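Local coordinates for protein metalloprotease stcE (Escherichia coli, PDB 4DNY) that probably cleaves mucin-type O-glycosylated proteins, as a secreted bacterial zinc metalloprotease of the metzincin class implicated in adhesion and immune evasion during enterohemorrhagic E. coli infection, at residues 93-97 with 98-102; 29-32 with 33-37; 58-61 with 62-65. All blocks are in the same frame, centred on the assembly; numbering follows the deposited sequence. Where two conformers were deposited one is given.

Following the chain from the N terminus, interaction 2 comes first: residues 29-37 leave strand 25-28 and wind up the short helix 31-35. Interaction 3, at 58-65, closes the tight turn at the end of strand 54-60, and interaction 1, at 93-102, closes the hairpin of strands 91-95 and 98-102. The three follow in series, with none nested or crossed. Interactions 2 and 3 are neighbours, their centres about 8 Å apart, with Arg63 packed against Asn29, Val31 and Val34; together they join the helix to the five-stranded sheet. Interaction 1 lies in the three-stranded sheet, its centre about 18 Å from that of interaction 3, which it touches through Leu102 and Thr59.

Interaction 1: 93-97 with 98-102; sequences VFYGD and RKVTL
Tyr95 holds CG between its own backbone N and carbonyl carbon (chi1 60°), which swings the ring across to Arg98. Arg98 in turn has CG anti to its carbonyl carbon (chi1 -61°) and an extended chain from CG to NE, carrying the guanidinium off the hairpin while CB stays behind over the phenol. Arg98 CB lies 3.8 Å from the centroid of the Tyr95 ring, a CH-pi contact over one face, displaced toward the rim. Ring and guanidinium planes are 52° apart, and it is the aliphatic start of the arginine that does the touching. Val100 approaches the same ring obliquely, its CG1 3.8 Å from Tyr95 CE2, and the same methyl lies 4.0 Å from Val93 CB. On the other face of the sheet, Phe94 and Lys99 run side by side in the same direction, with Lys99 CB 3.9 Å from Phe94 CD1.

The backbone forms a two-residue hairpin closed by a type II' turn from Tyr95 to Arg98, where Gly96 takes a positive phi. Paired backbone bonds link Val93 with Val100 and Tyr95 with Arg98; Tyr95 N to Arg98 O, at 2.9 Å, is almost straight. One water donates to both Tyr95 OH and Lys99 O, while a second donates to Gly96 O and Arg98 O, bridging the turn. The phenol oxygen also hydrogen-bonds Glu122.

In the fold, strand 91-95 is the middle of its three-stranded sheet, flanked by 67-69 and 98-102. Val93, Val100 and Leu102 turn inward onto Phe110, Leu108 and Phe83 of strands 107-113 and 80-86, Tyr95 meets Phe110 edge-to-face and also touches Trp117 of strand 116-119, and Phe94 stacks on Tyr69.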
loop_
_atom_site.group_PDB
_atom_site.type_symbol
_atom_site.label_atom_id
_atom_site.label_comp_id
_atom_site.label_asym_id
_atom_site.label_seq_id
_atom_site.Cartn_x
_atom_site.Cartn_y
_atom_site.Cartn_z
ATOM N N VAL A 93 7.808 -2.999 2.690
ATOM C CA VAL A 93 6.572 -3.310 1.969
ATOM C C VAL A 93 6.821 -4.494 1.072
ATOM O O VAL A 93 7.710 -4.459 0.213
ATOM C CB VAL A 93 6.090 -2.145 1.129
ATOM C CG1 VAL A 93 4.818 -2.542 0.339
ATOM C CG2 VAL A 93 5.835 -0.900 2.052
ATOM N N PHE A 94 6.057 -5.554 1.293
ATOM C CA PHE A 94 6.143 -6.786 0.526
ATOM C C PHE A 94 5.055 -6.785 -0.534
ATOM O O PHE A 94 3.859 -6.569 -0.231
ATOM C CB PHE A 94 5.968 -8.014 1.464
ATOM C CG PHE A 94 7.011 -8.131 2.515
ATOM C CD1 PHE A 94 8.164 -8.845 2.278
ATOM C CD2 PHE A 94 6.832 -7.511 3.794
ATOM C CE1 PHE A 94 9.106 -8.946 3.280
ATOM C CE2 PHE A 94 7.803 -7.583 4.743
ATOM C CZ PHE A 94 8.949 -8.302 4.464
ATOM N N TYR A 95 5.455 -7.083 -1.775
ATOM C CA TYR A 95 4.531 -7.069 -2.879
ATOM C C TYR A 95 4.917 -8.180 -3.861
ATOM O O TYR A 95 5.925 -8.088 -4.543
ATOM C CB TYR A 95 4.459 -5.686 -3.531
ATOM C CG TYR A 95 5.721 -5.135 -4.108
ATOM C CD1 TYR A 95 5.884 -4.974 -5.479
ATOM C CD2 TYR A 95 6.762 -4.713 -3.273
ATOM C CE1 TYR A 95 7.052 -4.412 -5.996
ATOM C CE2 TYR A 95 7.886 -4.129 -3.760
ATOM C CZ TYR A 95 8.080 -4.002 -5.128
ATOM O OH TYR A 95 9.193 -3.409 -5.686
ATOM N N GLY A 96 4.078 -9.217 -3.937
ATOM C CA GLY A 96 4.459 -10.428 -4.685
ATOM C C GLY A 96 5.743 -11.031 -4.160
ATOM O O GLY A 96 5.862 -11.250 -2.963
ATOM N N ASP A 97 6.696 -11.285 -5.054
ATOM C CA ASP A 97 8.011 -11.846 -4.722
ATOM C C ASP A 97 9.024 -10.760 -4.387
ATOM O O ASP A 97 10.193 -11.065 -4.117
ATOM C CB ASP A 97 8.561 -12.636 -5.935
ATOM C CG ASP A 97 7.795 -13.928 -6.205
ATOM O OD1 ASP A 97 7.161 -14.437 -5.263
ATOM O OD2 ASP A 97 7.823 -14.380 -7.363
ATOM N N ARG A 98 8.584 -9.486 -4.408
ATOM C CA ARG A 98 9.470 -8.325 -4.190
ATOM C C ARG A 98 9.224 -7.656 -2.858
ATOM O O ARG A 98 8.230 -7.889 -2.214
ATOM C CB ARG A 98 9.311 -7.336 -5.334
ATOM C CG ARG A 98 9.689 -7.960 -6.703
ATOM C CD ARG A 98 9.790 -6.916 -7.784
ATOM N NE ARG A 98 9.938 -7.562 -9.085
ATOM C CZ ARG A 98 10.385 -6.975 -10.199
ATOM N NH1 ARG A 98 10.749 -5.694 -10.189
ATOM N NH2 ARG A 98 10.485 -7.671 -11.343
ATOM N N LYS A 99 10.175 -6.845 -2.453
ATOM C CA LYS A 99 10.031 -6.016 -1.270
ATOM C C LYS A 99 10.820 -4.700 -1.508
ATOM O O LYS A 99 11.733 -4.644 -2.346
ATOM C CB LYS A 99 10.528 -6.738 -0.028
ATOM C CG LYS A 99 11.979 -7.031 -0.027
ATOM C CD LYS A 99 12.375 -7.767 1.248
ATOM C CE LYS A 99 13.780 -8.360 1.215
ATOM N NZ LYS A 99 14.859 -7.432 0.810
ATOM N N VAL A 100 10.416 -3.665 -0.773
ATOM C CA VAL A 100 11.048 -2.366 -0.873
ATOM C C VAL A 100 11.007 -1.734 0.506
ATOM O O VAL A 100 10.064 -1.941 1.291
ATOM C CB VAL A 100 10.356 -1.475 -1.926
ATOM C CG1 VAL A 100 8.847 -1.196 -1.572
ATOM C CG2 VAL A 100 11.130 -0.144 -2.120
ATOM N N THR A 101 12.050 -1.001 0.842
ATOM C CA THR A 101 12.094 -0.250 2.106
ATOM C C THR A 101 11.343 1.105 2.002
ATOM O O THR A 101 11.572 1.874 1.068
ATOM C CB THR A 101 13.544 -0.008 2.526
ATOM O OG1 THR A 101 14.160 -1.275 2.703
ATOM C CG2 THR A 101 13.620 0.823 3.848
ATOM N N LEU A 102 10.471 1.343 2.971
ATOM C CA LEU A 102 9.777 2.602 3.102
ATOM C C LEU A 102 10.443 3.351 4.243
ATOM O O LEU A 102 10.308 2.964 5.402
ATOM C CB LEU A 102 8.290 2.348 3.416
ATOM C CG LEU A 102 7.445 3.585 3.711
ATOM C CD1 LEU A 102 7.398 4.551 2.538
ATOM C CD2 LEU A 102 6.070 3.112 4.143
HETATM O O HOH W 1 12.012 -3.317 -4.859
HETATM O O HOH W 2 7.666 -10.347 -0.965
#

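Interaction 2: 29-32 with 33-37; sequences NTVA and EVNKL
Thr30 and Glu33 meet at the start of the helix, where the threonine hydroxyl leans on the aliphatic part of the glutamate. Thr30 OG1 stands between its backbone N and carbonyl carbon (chi1 57°), a setting that turns the hydroxyl toward the first turn, 3.6 Å from Glu33 CB and equally close to CG. Glu33 sends CG anti to its carbonyl carbon (chi1 -71°) and then extends, which carries the carboxylate back past the beginning of the helix. There a water joins the two side chains: it donates to Glu33 OE1 at 2.6 Å, shares a 2.8 Å hydrogen bond with Thr30 OG1, and accepts from Asn29 N. The same OE1 forms a salt bridge with Lys26 and is thus held by both the water and the lysine.

One residue further along, Val31 and Asn35 lie alongside each other and point the same way. Val31 CG1 is 3.6 Å from Asn35 ND2, while the amide carbon, Asn35 CG, sits 3.2 Å from Val31 O, the carbonyl that already accepts the backbone N-H of Asn35. Val34 uses its other branch, the one beside the backbone N: CG2 lies 3.4 Å from Thr30 O, next to the bond in which Val34 N donates to that oxygen at 3.0 Å. Val34 and Glu33 both reach Ile28 of strand 25-28, and Leu37 packs on Ile57 of strand 54-60.

With Thr30 at the N-cap and a glutamate three residues on, the sequence is that of a capping box, but Glu33 OE1 is 5.4 Å from Thr30 N and the direct capping-box bond is not made. Instead a water links Glu33 OE1 with Thr30 OG1 and Asn29 N at the N-terminus of a short surface helix, which packs on the outer strand 25-28 and its neighbour 54-60 of the five-stranded sheet.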
loop_
_atom_site.group_PDB
_atom_site.type_symbol
_atom_site.label_atom_id
_atom_site.label_comp_id
_atom_site.label_asym_id
_atom_site.label_seq_id
_atom_site.Cartn_x
_atom_site.Cartn_y
_atom_site.Cartn_z
ATOM N N ASN A 29 -4.609 6.328 8.407
ATOM C CA ASN A 29 -3.737 7.275 9.120
ATOM C C ASN A 29 -3.989 7.305 10.609
ATOM O O ASN A 29 -3.697 8.321 11.255
ATOM C CB ASN A 29 -3.874 8.691 8.547
ATOM C CG ASN A 29 -5.249 9.302 8.798
ATOM O OD1 ASN A 29 -6.166 8.610 9.187
ATOM N ND2 ASN A 29 -5.401 10.608 8.538
ATOM N N THR A 30 -4.477 6.192 11.143
ATOM C CA THR A 30 -4.672 6.095 12.606
ATOM C C THR A 30 -3.969 4.858 13.107
ATOM O O THR A 30 -3.677 3.949 12.323
ATOM C CB THR A 30 -6.187 5.973 12.942
ATOM O OG1 THR A 30 -6.709 4.833 12.255
ATOM C CG2 THR A 30 -6.924 7.237 12.551
ATOM N N VAL A 31 -3.712 4.804 14.429
ATOM C CA VAL A 31 -2.930 3.699 15.016
ATOM C C VAL A 31 -3.591 2.353 14.797
ATOM O O VAL A 31 -2.946 1.404 14.342
ATOM C CB VAL A 31 -2.625 3.934 16.499
ATOM C CG1 VAL A 31 -1.907 2.670 17.057
ATOM C CG2 VAL A 31 -1.770 5.183 16.664
ATOM N N ALA A 32 -4.894 2.271 15.086
ATOM C CA ALA A 32 -5.628 0.985 15.017
ATOM C C ALA A 32 -5.580 0.448 13.592
ATOM O O ALA A 32 -5.434 -0.768 13.388
ATOM C CB ALA A 32 -7.050 1.150 15.457
ATOM N N GLU A 33 -5.703 1.316 12.594
ATOM C CA GLU A 33 -5.699 0.836 11.185
ATOM C C GLU A 33 -4.297 0.474 10.717
ATOM O O GLU A 33 -4.117 -0.513 9.986
ATOM C CB GLU A 33 -6.361 1.855 10.243
ATOM C CG GLU A 33 -7.908 1.919 10.464
ATOM C CD GLU A 33 -8.701 2.371 9.214
ATOM O OE1 GLU A 33 -8.260 3.304 8.489
ATOM O OE2 GLU A 33 -9.787 1.776 8.954
ATOM N N VAL A 34 -3.309 1.245 11.113
ATOM C CA VAL A 34 -1.931 0.924 10.763
ATOM C C VAL A 34 -1.514 -0.419 11.362
ATOM O O VAL A 34 -0.803 -1.207 10.727
ATOM C CB VAL A 34 -0.967 2.074 11.099
ATOM C CG1 VAL A 34 0.510 1.636 11.019
ATOM C CG2 VAL A 34 -1.236 3.235 10.142
ATOM N N ASN A 35 -1.983 -0.678 12.575
ATOM C CA ASN A 35 -1.644 -1.922 13.254
ATOM C C ASN A 35 -2.101 -3.176 12.474
ATOM O O ASN A 35 -1.489 -4.234 12.623
ATOM C CB ASN A 35 -2.273 -1.930 14.668
ATOM C CG ASN A 35 -1.522 -1.141 15.660
ATOM O OD1 ASN A 35 -0.387 -0.725 15.430
ATOM N ND2 ASN A 35 -2.156 -0.911 16.827
ATOM N N LYS A 36 -3.144 -3.066 11.674
ATOM C CA LYS A 36 -3.655 -4.196 10.877
ATOM C C LYS A 36 -2.779 -4.545 9.674
ATOM O O LYS A 36 -3.006 -5.576 9.035
ATOM C CB LYS A 36 -5.087 -3.965 10.436
ATOM C CG LYS A 36 -6.133 -3.787 11.562
ATOM C CD LYS A 36 -7.515 -3.581 10.929
ATOM C CE LYS A 36 -8.579 -3.342 11.984
ATOM N NZ LYS A 36 -9.899 -3.111 11.302
ATOM N N LEU A 37 -1.825 -3.680 9.321
ATOM C CA LEU A 37 -1.106 -3.811 8.068
ATOM C C LEU A 37 -0.051 -4.913 8.061
ATOM O O LEU A 37 0.443 -5.300 7.002
ATOM C CB LEU A 37 -0.476 -2.464 7.634
ATOM C CG LEU A 37 -1.466 -1.297 7.424
ATOM C CD1 LEU A 37 -0.646 -0.057 7.125
ATOM C CD2 LEU A 37 -2.441 -1.620 6.292
HETATM O O HOH W 3 -7.224 5.423 9.526
#

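Interaction 3: 58-61 with 62-65; sequences HTAN and GRWV
Arg63 folds its guanidinium flat over Ala60 across a tight type II beta turn, Ala60 to Arg63, at the end of strand 54-60. Ala60 CB sits under the centre of the planar group, 3.7 Å from Arg63 CZ, so one face of the cation rests on a methyl. CG starts out anti to the backbone N (chi1 -170°), and bends at chi2 and chi3 then turn the chain back along the strand to His58.

There the edge of the group does the work. Arg63 NH2 donates to His58 O at 2.9 Å along a nearly straight line, and the oxygen lies in the guanidinium plane. Seen from the carbonyl the fit is less regular, since the nitrogen stands 58° out of its plane and well off a lone pair. The bond gives the histidine carbonyl a side-chain donor and helps to keep the guanidinium over the alanine. Nearer the backbone, Arg63 CD also comes within 3.3 Å of His58 O. The imidazole of His58 points elsewhere, to Glu56.

Two backbone bonds close the turn as a single antiparallel bridge. Ala60 N donates to Arg63 O, and the return bond from Arg63 N to Ala60 O measures 2.8 Å. Gly62 has the positive phi expected at the third position of a type II turn. Asn61 OD1 accepts from Gly88 N, and Trp64 NE1 donates to Ser90 O, linking the turn and the residue after it to the loop after strand 80-86. One residue before the bridge, Thr59 CA makes a C-H...O contact with Arg63 O at 3.3 Å.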
loop_
_atom_site.group_PDB
_atom_site.type_symbol
_atom_site.label_atom_id
_atom_site.label_comp_id
_atom_site.label_asym_id
_atom_site.label_seq_id
_atom_site.Cartn_x
_atom_site.Cartn_y
_atom_site.Cartn_z
ATOM N N HIS A 58 -0.580 6.340 5.621
ATOM C CA HIS A 58 0.350 7.321 6.233
ATOM C C HIS A 58 0.888 6.746 7.523
ATOM O O HIS A 58 0.162 6.652 8.514
ATOM C CB HIS A 58 -0.394 8.590 6.584
ATOM C CG HIS A 58 -0.858 9.371 5.408
ATOM N ND1 HIS A 58 -1.697 10.467 5.555
ATOM C CD2 HIS A 58 -0.770 9.125 4.075
ATOM C CE1 HIS A 58 -1.951 10.940 4.339
ATOM N NE2 HIS A 58 -1.417 10.142 3.418
ATOM N N THR A 59 2.165 6.308 7.523
ATOM C CA THR A 59 2.833 5.929 8.765
ATOM C C THR A 59 3.461 7.187 9.372
ATOM O O THR A 59 3.823 8.128 8.626
ATOM C CB THR A 59 3.854 4.850 8.535
ATOM O OG1 THR A 59 4.693 5.236 7.458
ATOM C CG2 THR A 59 3.179 3.466 8.234
ATOM N N ALA A 60 3.606 7.211 10.674
ATOM C CA ALA A 60 4.165 8.372 11.374
ATOM C C ALA A 60 4.781 7.910 12.648
ATOM O O ALA A 60 4.617 6.751 13.051
ATOM C CB ALA A 60 3.032 9.421 11.635
ATOM N N ASN A 61 5.516 8.822 13.336
ATOM C CA ASN A 61 6.001 8.494 14.656
ATOM C C ASN A 61 4.799 8.173 15.573
ATOM O O ASN A 61 3.792 8.876 15.584
ATOM C CB ASN A 61 6.835 9.629 15.195
ATOM C CG ASN A 61 8.192 9.778 14.495
ATOM O OD1 ASN A 61 8.711 8.777 13.956
ATOM N ND2 ASN A 61 8.754 10.973 14.523
ATOM N N GLY A 62 4.914 7.034 16.248
ATOM C CA GLY A 62 3.841 6.550 17.100
ATOM C C GLY A 62 2.750 5.806 16.351
ATOM O O GLY A 62 1.732 5.439 16.969
ATOM N N ARG A 63 2.922 5.647 15.053
ATOM C CA ARG A 63 1.880 5.085 14.183
ATOM C C ARG A 63 2.533 4.334 13.049
ATOM O O ARG A 63 2.501 4.773 11.882
ATOM C CB ARG A 63 1.021 6.228 13.657
ATOM C CG ARG A 63 -0.239 5.769 12.925
ATOM C CD ARG A 63 -0.565 6.691 11.751
ATOM N NE ARG A 63 -0.699 8.065 12.193
ATOM C CZ ARG A 63 -0.640 9.133 11.409
ATOM N NH1 ARG A 63 -0.802 10.335 11.930
ATOM N NH2 ARG A 63 -0.428 9.031 10.109
ATOM N N TRP A 64 3.142 3.208 13.405
ATOM C CA TRP A 64 4.093 2.477 12.551
ATOM C C TRP A 64 4.023 0.998 12.779
ATOM O O TRP A 64 3.722 0.564 13.889
ATOM C CB TRP A 64 5.518 2.982 12.845
ATOM C CG TRP A 64 6.669 2.180 12.371
ATOM C CD1 TRP A 64 7.322 2.303 11.150
ATOM C CD2 TRP A 64 7.323 1.100 13.072
ATOM N NE1 TRP A 64 8.301 1.330 11.057
ATOM C CE2 TRP A 64 8.355 0.613 12.232
ATOM C CE3 TRP A 64 7.130 0.515 14.320
ATOM C CZ2 TRP A 64 9.168 -0.404 12.595
ATOM C CZ3 TRP A 64 7.940 -0.523 14.697
ATOM C CH2 TRP A 64 8.959 -0.992 13.852
ATOM N N VAL A 65 4.244 0.224 11.728
ATOM C CA VAL A 65 4.573 -1.171 11.887
ATOM C C VAL A 65 5.736 -1.513 10.993
ATOM O O VAL A 65 5.943 -0.823 9.989
ATOM C CB VAL A 65 3.406 -2.120 11.443
ATOM C CG1 VAL A 65 2.294 -2.049 12.530
ATOM C CG2 VAL A 65 2.903 -1.794 10.019
#